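Local atomic coordinates of transmembrane oligosaccharyl transferase (Archaeoglobus fulgidus, PDB entry 3WAJ), a protein that belongs to the STT3 family of GT-C membrane proteins, pairing a helical transmembrane part with a soluble AglB core domain and holding a zinc ion in this model. Residues A[574-578]-A[579-583]. Sequence-based numbering, arbitrary orientation.
Sequences IGNKY and NNVPG
The carbonyl oxygen of Val581 accepts the backbone N-H of Asn576, with N 2.9 Å from O, and its donor angle of 161° together with an in-plane, lone-pair approach marks this as a sound bond. Ser586 OG, in the following helix, is hydrogen-bonded to it and to Gly583 O, so its one proton must be shared or alternate; Gly575 CA adds a CA-H...O contact. The return bond, Val581 N to Asn576 O at 3.1 Å, is weak, so the antiparallel hydrogen-bonded pair is a single, lopsided bridge. Between its partners lies a type I turn, Lys577 to Asn580, closed by Asn580 N on Lys577 O at 3.1 Å; with Asn580 in the left-handed helical region, the loop conforms to a 4:4 beta-hairpin. Asn576, just ahead of the turn, holds it with its side chain: CG sits between backbone N and carbonyl carbon (chi1 60°), which brings OD1 to 2.8 Å from Asn579 N, the donor lying above the amide plane. The same CG lies 3.7 Å above one face of the Tyr578 ring, offset toward its rim. Asn579 ND2 instead meets the ring edge, 3.2 Å from Tyr578 CE2, with amide and ring planes 64° apart. Lys577 NZ forms a salt bridge with Glu627, and Asn580 OD1 bonds Tyr595 OH. The hairpin follows strand 564-565; Pro582 packs on Val599 of helix 593-602, Ile574 on Trp625 of helix 619-627, and Gly583 is N-cap of helix 584-588.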
loop_
_atom_site.group_PDB
_atom_site.type_symbol
_atom_site.label_atom_id
_atom_site.label_comp_id
_atom_site.label_asym_id
_atom_site.label_seq_id
_atom_site.Cartn_x
_atom_site.Cartn_y
_atom_site.Cartn_z
ATOM N N ILE A 574 -2.181 11.926 -7.568
ATOM C CA ILE A 574 -0.782 12.048 -7.972
ATOM C C ILE A 574 -0.587 13.148 -9.029
ATOM O O ILE A 574 0.424 13.849 -9.023
ATOM C CB ILE A 574 -0.215 10.707 -8.481
ATOM C CG1 ILE A 574 -0.138 9.688 -7.337
ATOM C CG2 ILE A 574 1.163 10.894 -9.117
ATOM C CD1 ILE A 574 0.001 8.215 -7.812
ATOM N N GLY A 575 -1.556 13.295 -9.935
ATOM C CA GLY A 575 -1.450 14.266 -11.019
ATOM C C GLY A 575 -0.257 14.018 -11.949
ATOM O O GLY A 575 0.264 12.906 -12.012
ATOM N N ASN A 576 0.162 15.047 -12.685
ATOM C CA ASN A 576 1.327 14.965 -13.586
ATOM C C ASN A 576 1.648 16.308 -14.224
ATOM O O ASN A 576 0.814 17.217 -14.208
ATOM C CB ASN A 576 1.116 13.932 -14.705
ATOM C CG ASN A 576 -0.090 14.254 -15.582
ATOM O OD1 ASN A 576 -0.164 15.318 -16.220
ATOM N ND2 ASN A 576 -1.046 13.332 -15.610
ATOM N N LYS A 577 2.826 16.420 -14.830
ATOM C CA LYS A 577 3.197 17.667 -15.518
ATOM C C LYS A 577 2.876 17.672 -17.010
ATOM O O LYS A 577 2.513 18.708 -17.563
ATOM C CB LYS A 577 4.663 18.033 -15.261
ATOM C CG LYS A 577 4.854 18.907 -14.034
ATOM C CD LYS A 577 6.238 18.773 -13.403
ATOM C CE LYS A 577 7.328 18.683 -14.447
ATOM N NZ LYS A 577 8.640 18.401 -13.800
ATOM N N TYR A 578 2.984 16.518 -17.657
ATOM C CA TYR A 578 2.768 16.449 -19.109
ATOM C C TYR A 578 1.329 16.807 -19.550
ATOM O O TYR A 578 1.140 17.385 -20.621
ATOM C CB TYR A 578 3.221 15.089 -19.671
ATOM C CG TYR A 578 2.477 13.906 -19.090
ATOM C CD1 TYR A 578 2.991 13.197 -18.006
ATOM C CD2 TYR A 578 1.263 13.494 -19.626
ATOM C CE1 TYR A 578 2.313 12.111 -17.475
ATOM C CE2 TYR A 578 0.579 12.410 -19.097
ATOM C CZ TYR A 578 1.111 11.728 -18.025
ATOM O OH TYR A 578 0.429 10.661 -17.506
ATOM N N ASN A 579 0.326 16.479 -18.732
ATOM C CA ASN A 579 -1.060 16.906 -19.006
ATOM C C ASN A 579 -1.560 17.986 -18.039
ATOM O O ASN A 579 -2.763 18.252 -17.951
ATOM C CB ASN A 579 -2.023 15.711 -19.013
ATOM C CG ASN A 579 -1.904 14.868 -20.268
ATOM O OD1 ASN A 579 -1.555 15.370 -21.338
ATOM N ND2 ASN A 579 -2.193 13.576 -20.143
ATOM N N ASN A 580 -0.621 18.585 -17.314
ATOM C CA ASN A 580 -0.910 19.627 -16.328
ATOM C C ASN A 580 -2.063 19.318 -15.363
ATOM O O ASN A 580 -2.914 20.165 -15.095
ATOM C CB ASN A 580 -1.105 20.964 -17.033
ATOM C CG ASN A 580 0.160 21.428 -17.735
ATOM O OD1 ASN A 580 1.158 21.757 -17.083
ATOM N ND2 ASN A 580 0.130 21.448 -19.067
ATOM N N VAL A 581 -2.084 18.087 -14.858
ATOM C CA VAL A 581 -3.068 17.669 -13.862
ATOM C C VAL A 581 -2.509 17.921 -12.475
ATOM O O VAL A 581 -1.576 17.245 -12.044
ATOM C CB VAL A 581 -3.433 16.182 -13.992
ATOM C CG1 VAL A 581 -4.457 15.797 -12.921
ATOM C CG2 VAL A 581 -3.955 15.876 -15.405
ATOM N N PRO A 582 -3.066 18.921 -11.783
ATOM C CA PRO A 582 -2.537 19.235 -10.451
ATOM C C PRO A 582 -2.695 18.049 -9.521
ATOM O O PRO A 582 -3.751 17.388 -9.492
ATOM C CB PRO A 582 -3.391 20.421 -9.978
ATOM C CG PRO A 582 -4.563 20.519 -10.967
ATOM C CD PRO A 582 -4.095 19.876 -12.244
ATOM N N GLY A 583 -1.627 17.775 -8.780
ATOM C CA GLY A 583 -1.543 16.610 -7.920
ATOM C C GLY A 583 -0.179 16.624 -7.257
ATOM O O GLY A 583 0.590 17.566 -7.425
#